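Local structure of putative cytoplasmic protein (Salmonella typhimurium LT2, 2Q02) at residues S20-F25 / E61-E66; V117-I122 / R159-P164; I216-K221 / N264-L269. The protein is of unknown function but binds zinc in a xylose isomerase-like TIM barrel, consistent with a metal-dependent isomerase. All coordinates share one frame; numbering follows the deposited sequence.

Contact 1 (S20-F25 / E61-E66); sequences SIEAFF and EKYGLE
The phenol hydroxyl of Y63 donates a hydrogen bond to E22, with Y63 OH 2.6 Å from OE2. The carboxylate offers its anti lone pair, and OE2 lies at the edge of the tyrosine ring, in the ring plane, with the two flat groups turned 69° apart. E22 has CG anti to the backbone N (chi1 179°), and CG itself lies close to Y63 OH and CE2; the chain beyond is extended, and the two side chains cross at about a right angle. K62 adds charge to the pair: its NZ forms a long salt bridge with E22 OE2 (3.8 Å) and a weak hydrogen bond to Y63 OH. The ammonium group would be expected to favour the charged form of the glutamate.

The remaining contacts are apolar. One face of the Y63 ring is covered near its rim by the F25 backbone carbon and the opposite face by K62 CG, while F25 CB touches Y63 CD2 at 3.8 Å. L65 reaches F25 with a single methyl: its CD1 stands 3.6 Å from F25 CG and makes an off-centre CH-pi contact, 4.1 Å from the ring centroid. F25 also packs on L59 and on V36 and L38 of strand 35-39.

Both segments carry helix-end signals. S20 is the N-cap of helix 21-30, its OG accepting from A23 N at 3.2 Å. Helix 53-62 closes in a Schellman motif with G64 at C-prime, and L65 then leads into strand 66-73, as the outer helices of a TIM barrel connect to the next strand.

Contact 2 (V117-I122 / R159-P164); sequences VTVEAI and REAGSP
E160 lies across V119, the two side chains crossing at about a right angle. Its CG is anti to the backbone N (chi1 -170°) and the chain continues extended, and at its end E160 OE2 comes to 3.6 Å from V119 CG2. CG1 of the same valine stands a little farther from that oxygen. The contact is one of van der Waals touch, and E160 is itself solvent-exposed.

A161 follows, at the closest approach of the two backbones, where its CA is 5.4 Å from that of V119. Its methyl points at the helix 115-130 and meets two residues one turn apart: A161 CB is 3.7 Å from I122 CG2 and 4.1 Å from V119 CG1, and it also lies against the carbonyl oxygen of V119. The small side chain allows this near approach of the helix end to the neighbouring helix.

G162, with positive phi (64°), leaves the helix in a Schellman motif, and its N bonds back to R159 O at 3.0 Å. The turn brings S163 to the same isoleucine, S163 CB sitting 3.6 Å from I122 CG2. That one methyl therefore touches both A161 and S163, while the S163 hydroxyl finds its polar partners elsewhere, in S126 OG of helix 115-130 and the F165 backbone N.

Around this site, I158 of helix 151-161 packs on I122 and S163, and L157 on V119; F76 from a loop also touches I122. The contact thus joins two successive outer helices of the barrel, 115-130 and the C-terminal end of 151-161, just before the chain enters strand 166-170.

Contact 3 (I216-K221 / N264-L269); sequences IMLSEK and NRSVSL
S266 receives the backbone N-H of L218, with L218 N 3.1 Å from S266 OG and an N-H...O angle of 148°. The hydroxyl is anti to its own carbonyl carbon (chi1 -68°), and it is also hydrogen-bonded to Q262 O, one turn back in the same helix. Two bonds therefore grip this buried oxygen and tie the loop to the helix where the backbones come nearest, at L218 and S266.

A second polar feature lies within the loop. S219 OG accepts from K221 N at 2.9 Å, forming an ST turn, and is hydrogen-bonded to E202 OE2 as well, so the S219 hydroxyl has partners both within the loop and outside it.

The remaining contacts are van der Waals. M217, present as selenomethionine, curls at chi2 and chi3, and chi3 of -78° sets its terminal methyl beside the serine, with M217 CE 3.4 Å from S266 OG. L218 CB is also close to the hydroxyl, 3.5 Å from S266 OG. One turn on in the helix, L269 contributes a single methyl: L269 CD1 is 3.5 Å from the backbone atom S219 C and 3.6 Å from E220 OE2. E220, which is exposed, bends at chi2 to meet it, the two side chains passing each other obliquely.

M217, L218 and S266 all pack on F244 of strand 242-244, and L270 of helix 256-271 meets L218. The side chain of M217 comes about 7 Å from that of the zinc ligand E245. The loop between strand 193-198 and helix 226-235 thus packs against the last outer helix of the barrel, 256-271.

In the fold
The three contacts come one after another along the chain, each closing before the next opens, and sit around the outside of a single eight-stranded parallel barrel. Contacts 1 and 2 each join successive outer helices, 21-30 with 53-62 and 115-130 with 151-161; contact 3 instead ties the loop after strand 193-198 to the final helix, 256-271. Centres of contacts 1 and 2 are about 34 Å apart, those of 2 and 3 about 36 Å, both pairs on opposite sides of the chain's centre, while 1 and 3 are about 23 Å apart. None touches another; they lie in separate sectors of the layer around the zinc-binding barrel.

Contact 1 (S20-F25 / E61-E66)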
ATOM      1  N   SER A  20      -0.884   0.707  20.074  1.00 45.43           N
ATOM      2  CA  SER A  20      -1.924  -0.301  19.995  1.00 45.44           C
ATOM      3  C   SER A  20      -2.929   0.120  18.935  1.00 45.81           C
ATOM      4  O   SER A  20      -2.954   1.275  18.514  1.00 45.68           O
ATOM      5  CB  SER A  20      -2.656  -0.444  21.321  1.00 45.36           C
ATOM      6  OG  SER A  20      -3.644   0.565  21.445  1.00 44.19           O
ATOM      7  N   ILE A  21      -3.782  -0.807  18.528  1.00 45.88           N
ATOM      8  CA  ILE A  21      -4.770  -0.509  17.502  1.00 46.01           C
ATOM      9  C   ILE A  21      -5.723   0.617  17.918  1.00 45.74           C
ATOM     10  O   ILE A  21      -6.041   1.453  17.083  1.00 45.59           O
ATOM     11  CB  ILE A  21      -5.557  -1.769  17.078  1.00 45.57           C
ATOM     12  CG1 ILE A  21      -4.613  -2.753  16.365  1.00 47.90           C
ATOM     13  CG2 ILE A  21      -6.732  -1.385  16.177  1.00 45.16           C
ATOM     14  CD1 ILE A  21      -5.250  -4.045  15.900  1.00 46.36           C
ATOM     15  N   GLU A  22      -6.172   0.646  19.179  1.00 46.07           N
ATOM     16  CA  GLU A  22      -7.068   1.739  19.629  1.00 46.29           C
ATOM     17  C   GLU A  22      -6.355   3.092  19.695  1.00 45.58           C
ATOM     18  O   GLU A  22      -6.947   4.109  19.330  1.00 45.24           O
ATOM     19  CB  GLU A  22      -7.775   1.473  20.969  1.00 46.01           C
ATOM     20  CG  GLU A  22      -8.668   2.666  21.379  1.00 45.21           C
ATOM     21  CD  GLU A  22      -9.722   2.334  22.426  1.00 48.41           C
ATOM     22  OE1 GLU A  22      -9.539   1.337  23.155  1.00 54.55           O
ATOM     23  OE2 GLU A  22     -10.732   3.079  22.537  1.00 50.29           O
ATOM     24  N   ALA A  23      -5.107   3.096  20.167  1.00 44.99           N
ATOM     25  CA  ALA A  23      -4.290   4.307  20.183  1.00 45.57           C
ATOM     26  C   ALA A  23      -4.049   4.827  18.762  1.00 45.15           C
ATOM     27  O   ALA A  23      -4.065   6.025  18.513  1.00 44.34           O
ATOM     28  CB  ALA A  23      -2.955   4.036  20.887  1.00 44.70           C
ATOM     29  N   PHE A  24      -3.830   3.904  17.835  1.00 45.31           N
ATOM     30  CA  PHE A  24      -3.597   4.257  16.439  1.00 45.49           C
ATOM     31  C   PHE A  24      -4.868   4.846  15.815  1.00 45.80           C
ATOM     32  O   PHE A  24      -4.828   5.910  15.197  1.00 45.63           O
ATOM     33  CB  PHE A  24      -3.082   3.044  15.656  1.00 44.82           C
ATOM     34  CG  PHE A  24      -3.102   3.228  14.179  1.00 44.26           C
ATOM     35  CD1 PHE A  24      -2.419   4.272  13.595  1.00 45.31           C
ATOM     36  CD2 PHE A  24      -3.801   2.348  13.363  1.00 48.28           C
ATOM     37  CE1 PHE A  24      -2.435   4.454  12.228  1.00 44.90           C
ATOM     38  CE2 PHE A  24      -3.815   2.517  11.980  1.00 45.63           C
ATOM     39  CZ  PHE A  24      -3.138   3.581  11.418  1.00 45.15           C
ATOM     40  N   PHE A  25      -5.993   4.166  16.013  1.00 45.90           N
ATOM     41  CA  PHE A  25      -7.290   4.616  15.492  1.00 45.98           C
ATOM     42  C   PHE A  25      -7.691   5.963  16.083  1.00 45.56           C
ATOM     43  O   PHE A  25      -8.221   6.817  15.371  1.00 45.78           O
ATOM     44  CB  PHE A  25      -8.404   3.587  15.802  1.00 46.27           C
ATOM     45  CG  PHE A  25      -8.411   2.351  14.902  1.00 46.70           C
ATOM     46  CD1 PHE A  25      -7.322   2.000  14.104  1.00 44.35           C
ATOM     47  CD2 PHE A  25      -9.522   1.516  14.885  1.00 47.05           C
ATOM     48  CE1 PHE A  25      -7.358   0.873  13.306  1.00 43.32           C
ATOM     49  CE2 PHE A  25      -9.551   0.387  14.077  1.00 46.01           C
ATOM     50  CZ  PHE A  25      -8.468   0.071  13.297  1.00 43.22           C
ATOM     51  N   GLU A  61     -15.407   1.446  13.988  1.00 46.73           N
ATOM     52  CA  GLU A  61     -16.705   2.110  13.968  1.00 47.43           C
ATOM     53  C   GLU A  61     -16.805   3.225  15.032  1.00 46.55           C
ATOM     54  O   GLU A  61     -17.444   4.257  14.804  1.00 46.24           O
ATOM     55  CB  GLU A  61     -17.793   1.063  14.154  1.00 47.14           C
ATOM     56  CG  GLU A  61     -19.215   1.614  14.122  1.00 52.27           C
ATOM     57  CD  GLU A  61     -20.278   0.521  14.275  1.00 53.21           C
ATOM     58  OE1 GLU A  61     -19.997  -0.655  13.897  1.00 60.77           O
ATOM     59  OE2 GLU A  61     -21.394   0.842  14.760  1.00 60.16           O
ATOM     60  N   LYS A  62     -16.169   3.008  16.180  1.00 45.97           N
ATOM     61  CA  LYS A  62     -16.102   3.997  17.267  1.00 46.25           C
ATOM     62  C   LYS A  62     -15.371   5.283  16.859  1.00 45.99           C
ATOM     63  O   LYS A  62     -15.741   6.383  17.290  1.00 45.78           O
ATOM     64  CB  LYS A  62     -15.395   3.348  18.470  1.00 45.79           C
ATOM     65  CG  LYS A  62     -15.203   4.196  19.698  1.00 45.51           C
ATOM     66  CD  LYS A  62     -14.522   3.368  20.778  1.00 46.38           C
ATOM     67  CE  LYS A  62     -14.722   3.957  22.160  1.00 50.40           C
ATOM     68  NZ  LYS A  62     -13.888   5.157  22.328  1.00 47.09           N
ATOM     69  N   TYR A  63     -14.333   5.130  16.033  1.00 45.79           N
ATOM     70  CA  TYR A  63     -13.529   6.260  15.575  1.00 45.37           C
ATOM     71  C   TYR A  63     -13.854   6.661  14.129  1.00 45.41           C
ATOM     72  O   TYR A  63     -13.152   7.471  13.529  1.00 45.87           O
ATOM     73  CB  TYR A  63     -12.042   5.941  15.759  1.00 44.39           C
ATOM     74  CG  TYR A  63     -11.692   5.775  17.216  1.00 43.04           C
ATOM     75  CD1 TYR A  63     -11.576   6.880  18.045  1.00 44.75           C
ATOM     76  CD2 TYR A  63     -11.510   4.520  17.774  1.00 41.21           C
ATOM     77  CE1 TYR A  63     -11.260   6.744  19.392  1.00 46.01           C
ATOM     78  CE2 TYR A  63     -11.206   4.370  19.118  1.00 43.23           C
ATOM     79  CZ  TYR A  63     -11.079   5.486  19.925  1.00 45.06           C
ATOM     80  OH  TYR A  63     -10.777   5.355  21.260  1.00 41.76           O
ATOM     81  N   GLY A  64     -14.936   6.113  13.589  1.00 45.15           N
ATOM     82  CA  GLY A  64     -15.433   6.489  12.270  1.00 45.44           C
ATOM     83  C   GLY A  64     -14.470   6.219  11.121  1.00 46.27           C
ATOM     84  O   GLY A  64     -14.359   7.025  10.196  1.00 46.78           O
ATOM     85  N   LEU A  65     -13.784   5.074  11.176  1.00 46.14           N
ATOM     86  CA  LEU A  65     -12.732   4.726  10.215  1.00 45.43           C
ATOM     87  C   LEU A  65     -13.145   3.580   9.328  1.00 45.71           C
ATOM     88  O   LEU A  65     -13.787   2.628   9.783  1.00 46.19           O
ATOM     89  CB  LEU A  65     -11.443   4.318  10.926  1.00 44.58           C
ATOM     90  CG  LEU A  65     -10.930   5.309  11.967  1.00 46.23           C
ATOM     91  CD1 LEU A  65      -9.649   4.779  12.590  1.00 47.91           C
ATOM     92  CD2 LEU A  65     -10.718   6.693  11.362  1.00 47.14           C
ATOM     93  N   GLU A  66     -12.777   3.686   8.056  1.00 46.60           N
ATOM     94  CA  GLU A  66     -12.811   2.565   7.120  1.00 46.93           C
ATOM     95  C   GLU A  66     -11.433   1.923   7.082  1.00 46.26           C
ATOM     96  O   GLU A  66     -10.442   2.595   6.853  1.00 45.55           O
ATOM     97  CB  GLU A  66     -13.185   3.040   5.708  1.00 46.02           C
ATOM     98  CG  GLU A  66     -12.730   2.088   4.587  1.00 52.04           C
ATOM     99  CD  GLU A  66     -13.388   2.350   3.218  1.00 52.26           C
ATOM    100  OE1 GLU A  66     -13.418   3.524   2.753  1.00 57.40           O
ATOM    101  OE2 GLU A  66     -13.857   1.355   2.597  1.00 57.95           O
TER

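Contact 2 (V117-I122 / R159-P164)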
ATOM      1  N   VAL A 117       2.846 -17.759 -15.416  1.00 44.49           N
ATOM      2  CA  VAL A 117       2.646 -18.185 -14.031  1.00 44.21           C
ATOM      3  C   VAL A 117       1.993 -17.071 -13.193  1.00 45.41           C
ATOM      4  O   VAL A 117       1.112 -17.350 -12.390  1.00 46.08           O
ATOM      5  CB  VAL A 117       3.971 -18.662 -13.386  1.00 44.60           C
ATOM      6  CG1 VAL A 117       3.839 -18.867 -11.900  1.00 41.16           C
ATOM      7  CG2 VAL A 117       4.443 -19.935 -14.061  1.00 43.69           C
ATOM      8  N   THR A 118       2.425 -15.820 -13.363  1.00 44.88           N
ATOM      9  CA  THR A 118       1.778 -14.697 -12.674  1.00 45.05           C
ATOM     10  C   THR A 118       0.294 -14.588 -13.054  1.00 45.08           C
ATOM     11  O   THR A 118      -0.552 -14.386 -12.201  1.00 45.01           O
ATOM     12  CB  THR A 118       2.518 -13.312 -12.909  1.00 44.65           C
ATOM     13  OG1 THR A 118       3.801 -13.331 -12.290  1.00 44.73           O
ATOM     14  CG2 THR A 118       1.766 -12.134 -12.315  1.00 42.52           C
ATOM     15  N   VAL A 119      -0.008 -14.686 -14.340  1.00 45.20           N
ATOM     16  CA  VAL A 119      -1.388 -14.631 -14.811  1.00 45.17           C
ATOM     17  C   VAL A 119      -2.235 -15.753 -14.176  1.00 46.19           C
ATOM     18  O   VAL A 119      -3.338 -15.493 -13.654  1.00 46.66           O
ATOM     19  CB  VAL A 119      -1.445 -14.700 -16.344  1.00 44.19           C
ATOM     20  CG1 VAL A 119      -2.842 -15.001 -16.825  1.00 44.95           C
ATOM     21  CG2 VAL A 119      -0.984 -13.386 -16.935  1.00 44.13           C
ATOM     22  N   GLU A 120      -1.724 -16.989 -14.222  1.00 45.84           N
ATOM     23  CA  GLU A 120      -2.375 -18.093 -13.534  1.00 45.49           C
ATOM     24  C   GLU A 120      -2.612 -17.793 -12.047  1.00 45.23           C
ATOM     25  O   GLU A 120      -3.669 -18.096 -11.499  1.00 45.17           O
ATOM     26  CB  GLU A 120      -1.617 -19.423 -13.637  1.00 46.38           C
ATOM     27  CG  GLU A 120      -2.525 -20.639 -13.368  1.00 48.78           C
ATOM     28  CD  GLU A 120      -3.733 -20.716 -14.347  1.00 54.95           C
ATOM     29  OE1 GLU A 120      -3.589 -20.248 -15.515  1.00 60.62           O
ATOM     30  OE2 GLU A 120      -4.818 -21.231 -13.962  1.00 56.23           O
ATOM     31  N   ALA A 121      -1.640 -17.194 -11.385  1.00 44.28           N
ATOM     32  CA  ALA A 121      -1.814 -16.840  -9.968  1.00 43.96           C
ATOM     33  C   ALA A 121      -2.920 -15.792  -9.751  1.00 44.90           C
ATOM     34  O   ALA A 121      -3.692 -15.859  -8.794  1.00 45.78           O
ATOM     35  CB  ALA A 121      -0.489 -16.350  -9.352  1.00 43.31           C
ATOM     36  N   ILE A 122      -2.989 -14.811 -10.638  1.00 44.95           N
ATOM     37  CA  ILE A 122      -4.018 -13.787 -10.557  1.00 44.96           C
ATOM     38  C   ILE A 122      -5.394 -14.417 -10.754  1.00 46.07           C
ATOM     39  O   ILE A 122      -6.327 -14.076 -10.006  1.00 47.33           O
ATOM     40  CB  ILE A 122      -3.789 -12.616 -11.544  1.00 44.67           C
ATOM     41  CG1 ILE A 122      -2.552 -11.811 -11.148  1.00 46.13           C
ATOM     42  CG2 ILE A 122      -4.976 -11.665 -11.566  1.00 44.85           C
ATOM     43  CD1 ILE A 122      -2.071 -10.883 -12.249  1.00 46.87           C
ATOM     44  N   ARG A 159      -5.518  -7.838 -16.929  1.00 45.80           N
ATOM     45  CA  ARG A 159      -6.450  -7.916 -18.054  1.00 46.02           C
ATOM     46  C   ARG A 159      -6.439  -9.278 -18.721  1.00 45.96           C
ATOM     47  O   ARG A 159      -7.486  -9.811 -19.068  1.00 46.66           O
ATOM     48  CB  ARG A 159      -6.155  -6.860 -19.117  1.00 45.97           C
ATOM     49  CG  ARG A 159      -6.358  -5.426 -18.675  1.00 46.25           C
ATOM     50  CD  ARG A 159      -6.465  -4.502 -19.856  1.00 47.69           C
ATOM     51  NE  ARG A 159      -5.228  -4.453 -20.653  1.00 52.32           N
ATOM     52  CZ  ARG A 159      -4.182  -3.653 -20.416  1.00 46.19           C
ATOM     53  NH1 ARG A 159      -4.177  -2.826 -19.381  1.00 46.77           N
ATOM     54  NH2 ARG A 159      -3.129  -3.688 -21.223  1.00 44.50           N
ATOM     55  N   GLU A 160      -5.261  -9.846 -18.911  1.00 46.20           N
ATOM     56  CA  GLU A 160      -5.151 -11.155 -19.536  1.00 46.86           C
ATOM     57  C   GLU A 160      -5.788 -12.247 -18.671  1.00 45.37           C
ATOM     58  O   GLU A 160      -6.387 -13.196 -19.184  1.00 45.44           O
ATOM     59  CB  GLU A 160      -3.678 -11.442 -19.743  1.00 49.51           C
ATOM     60  CG  GLU A 160      -3.369 -12.628 -20.570  1.00 49.57           C
ATOM     61  CD  GLU A 160      -1.887 -12.807 -20.658  1.00 56.82           C
ATOM     62  OE1 GLU A 160      -1.174 -11.784 -20.873  1.00 53.54           O
ATOM     63  OE2 GLU A 160      -1.447 -13.966 -20.503  1.00 61.75           O
ATOM     64  N   ALA A 161      -5.671 -12.072 -17.357  1.00 45.47           N
ATOM     65  CA  ALA A 161      -6.310 -12.936 -16.369  1.00 45.47           C
ATOM     66  C   ALA A 161      -7.839 -12.767 -16.279  1.00 45.02           C
ATOM     67  O   ALA A 161      -8.527 -13.613 -15.687  1.00 44.96           O
ATOM     68  CB  ALA A 161      -5.686 -12.692 -14.998  1.00 45.97           C
ATOM     69  N   GLY A 162      -8.369 -11.700 -16.878  1.00 44.77           N
ATOM     70  CA  GLY A 162      -9.797 -11.383 -16.797  1.00 44.51           C
ATOM     71  C   GLY A 162     -10.234 -11.066 -15.367  1.00 45.05           C
ATOM     72  O   GLY A 162     -11.356 -11.404 -14.961  1.00 45.16           O
ATOM     73  N   SER A 163      -9.347 -10.416 -14.611  1.00 45.01           N
ATOM     74  CA  SER A 163      -9.527 -10.213 -13.180  1.00 44.49           C
ATOM     75  C   SER A 163     -10.070  -8.827 -12.859  1.00 44.70           C
ATOM     76  O   SER A 163      -9.753  -7.854 -13.534  1.00 44.80           O
ATOM     77  CB  SER A 163      -8.179 -10.387 -12.482  1.00 45.09           C
ATOM     78  OG  SER A 163      -8.165  -9.825 -11.171  1.00 45.34           O
ATOM     79  N   PRO A 164     -10.864  -8.710 -11.795  1.00 44.97           N
ATOM     80  CA  PRO A 164     -11.279  -7.382 -11.304  1.00 45.46           C
ATOM     81  C   PRO A 164     -10.234  -6.663 -10.437  1.00 45.40           C
ATOM     82  O   PRO A 164     -10.474  -5.538 -10.003  1.00 47.39           O
ATOM     83  CB  PRO A 164     -12.474  -7.715 -10.408  1.00 46.26           C
ATOM     84  CG  PRO A 164     -12.115  -9.072  -9.843  1.00 43.95           C
ATOM     85  CD  PRO A 164     -11.429  -9.793 -10.969  1.00 44.24           C
TER

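Contact 3 (I216-K221 / N264-L269)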
ATOM      1  N   ILE A 216      10.729   7.400   4.779  1.00 44.36           N
ATOM      2  CA  ILE A 216      10.162   8.217   5.850  1.00 44.92           C
ATOM      3  C   ILE A 216       8.907   8.955   5.329  1.00 44.00           C
ATOM      4  O   ILE A 216       8.129   8.387   4.583  1.00 44.88           O
ATOM      5  CB  ILE A 216      11.240   9.145   6.466  1.00 43.72           C
ATOM      6  CG1 ILE A 216      11.804  10.153   5.444  1.00 43.53           C
ATOM      7  CG2 ILE A 216      12.353   8.294   7.013  1.00 46.60           C
ATOM      8  CD1 ILE A 216      12.916  11.038   6.011  1.00 45.02           C
HETATM    9  N   MSE A 217       8.687  10.190   5.742  1.00 44.09           N
HETATM   10  CA  MSE A 217       7.540  10.947   5.287  1.00 43.97           C
HETATM   11  C   MSE A 217       7.969  12.076   4.329  1.00 44.39           C
HETATM   12  O   MSE A 217       9.155  12.195   3.972  1.00 43.88           O
HETATM   13  CB  MSE A 217       6.739  11.418   6.505  1.00 43.57           C
HETATM   14  CG  MSE A 217       6.024  10.250   7.199  1.00 41.96           C
HETATM   15 SE   MSE A 217       4.387   9.640   6.196  0.75 37.95          SE
HETATM   16  CE  MSE A 217       3.225  11.081   6.767  1.00 43.09           C
ATOM     17  N   LEU A 218       6.997  12.865   3.868  1.00 45.44           N
ATOM     18  CA  LEU A 218       7.241  13.827   2.790  1.00 46.83           C
ATOM     19  C   LEU A 218       7.867  15.094   3.323  1.00 45.95           C
ATOM     20  O   LEU A 218       7.379  15.663   4.284  1.00 47.36           O
ATOM     21  CB  LEU A 218       5.942  14.137   2.028  1.00 47.62           C
ATOM     22  CG  LEU A 218       5.289  12.896   1.383  1.00 47.47           C
ATOM     23  CD1 LEU A 218       4.052  13.272   0.531  1.00 47.16           C
ATOM     24  CD2 LEU A 218       6.291  12.117   0.557  1.00 45.51           C
ATOM     25  N   SER A 219       8.975  15.506   2.727  1.00 46.30           N
ATOM     26  CA  SER A 219       9.565  16.801   3.043  1.00 47.32           C
ATOM     27  C   SER A 219       9.968  17.498   1.744  1.00 47.96           C
ATOM     28  O   SER A 219       9.781  16.948   0.647  1.00 48.19           O
ATOM     29  CB  SER A 219      10.773  16.637   3.974  1.00 47.10           C
ATOM     30  OG  SER A 219      11.948  16.282   3.254  1.00 47.46           O
ATOM     31  N   GLU A 220      10.521  18.702   1.883  1.00 48.12           N
ATOM     32  CA  GLU A 220      11.148  19.416   0.771  1.00 49.17           C
ATOM     33  C   GLU A 220      12.403  18.700   0.279  1.00 48.54           C
ATOM     34  O   GLU A 220      12.801  18.860  -0.871  1.00 48.57           O
ATOM     35  CB  GLU A 220      11.525  20.845   1.192  1.00 50.42           C
ATOM     36  CG  GLU A 220      10.346  21.734   1.610  1.00 57.50           C
ATOM     37  CD  GLU A 220       9.343  21.954   0.488  1.00 66.79           C
ATOM     38  OE1 GLU A 220       9.739  21.802  -0.688  1.00 70.04           O
ATOM     39  OE2 GLU A 220       8.164  22.273   0.780  1.00 73.81           O
ATOM     40  N   LYS A 221      13.025  17.908   1.147  1.00 48.52           N
ATOM     41  CA  LYS A 221      14.250  17.200   0.786  1.00 48.50           C
ATOM     42  C   LYS A 221      13.979  15.859   0.096  1.00 48.23           C
ATOM     43  O   LYS A 221      14.939  15.174  -0.263  1.00 48.95           O
ATOM     44  CB  LYS A 221      15.162  17.013   2.019  1.00 48.98           C
ATOM     45  N   ASN A 264       0.400  15.756   9.195  1.00 45.69           N
ATOM     46  CA  ASN A 264      -0.003  17.134   8.841  1.00 46.49           C
ATOM     47  C   ASN A 264       1.001  17.821   7.874  1.00 46.80           C
ATOM     48  O   ASN A 264       0.588  18.410   6.862  1.00 45.38           O
ATOM     49  CB  ASN A 264      -0.242  17.983  10.102  1.00 44.58           C
ATOM     50  CG  ASN A 264      -1.487  17.557  10.878  1.00 45.55           C
ATOM     51  OD1 ASN A 264      -2.406  16.933  10.335  1.00 48.73           O
ATOM     52  ND2 ASN A 264      -1.521  17.900  12.156  1.00 40.50           N
ATOM     53  N   ARG A 265       2.303  17.699   8.161  1.00 46.72           N
ATOM     54  CA  ARG A 265       3.332  18.309   7.321  1.00 47.34           C
ATOM     55  C   ARG A 265       3.311  17.723   5.906  1.00 47.51           C
ATOM     56  O   ARG A 265       3.458  18.449   4.931  1.00 48.76           O
ATOM     57  CB  ARG A 265       4.727  18.184   7.962  1.00 46.86           C
ATOM     58  N   SER A 266       3.108  16.415   5.797  1.00 48.19           N
ATOM     59  CA  SER A 266       3.066  15.742   4.491  1.00 47.84           C
ATOM     60  C   SER A 266       1.859  16.182   3.655  1.00 46.99           C
ATOM     61  O   SER A 266       2.020  16.560   2.496  1.00 47.11           O
ATOM     62  CB  SER A 266       3.088  14.230   4.668  1.00 47.08           C
ATOM     63  OG  SER A 266       4.351  13.824   5.183  1.00 48.74           O
ATOM     64  N   VAL A 267       0.669  16.157   4.254  1.00 46.33           N
ATOM     65  CA  VAL A 267      -0.555  16.652   3.606  1.00 45.67           C
ATOM     66  C   VAL A 267      -0.392  18.084   3.115  1.00 45.34           C
ATOM     67  O   VAL A 267      -0.635  18.365   1.936  1.00 44.14           O
ATOM     68  CB  VAL A 267      -1.783  16.525   4.547  1.00 45.73           C
ATOM     69  CG1 VAL A 267      -2.972  17.377   4.071  1.00 47.10           C
ATOM     70  CG2 VAL A 267      -2.206  15.053   4.626  1.00 48.87           C
ATOM     71  N   SER A 268       0.059  18.964   4.013  1.00 45.52           N
ATOM     72  CA  SER A 268       0.245  20.390   3.709  1.00 45.94           C
ATOM     73  C   SER A 268       1.209  20.628   2.564  1.00 45.48           C
ATOM     74  O   SER A 268       1.048  21.578   1.797  1.00 46.25           O
ATOM     75  CB  SER A 268       0.740  21.147   4.943  1.00 45.81           C
ATOM     76  OG  SER A 268      -0.277  21.181   5.926  1.00 48.45           O
ATOM     77  N   LEU A 269       2.216  19.774   2.459  1.00 45.65           N
ATOM     78  CA  LEU A 269       3.153  19.841   1.355  1.00 46.65           C
ATOM     79  C   LEU A 269       2.487  19.590  -0.003  1.00 47.07           C
ATOM     80  O   LEU A 269       2.882  20.180  -1.000  1.00 48.72           O
ATOM     81  CB  LEU A 269       4.279  18.842   1.570  1.00 46.38           C
ATOM     82  CG  LEU A 269       5.481  19.000   0.635  1.00 48.04           C
ATOM     83  CD1 LEU A 269       6.799  18.978   1.448  1.00 50.37           C
ATOM     84  CD2 LEU A 269       5.474  17.934  -0.486  1.00 46.31           C
TER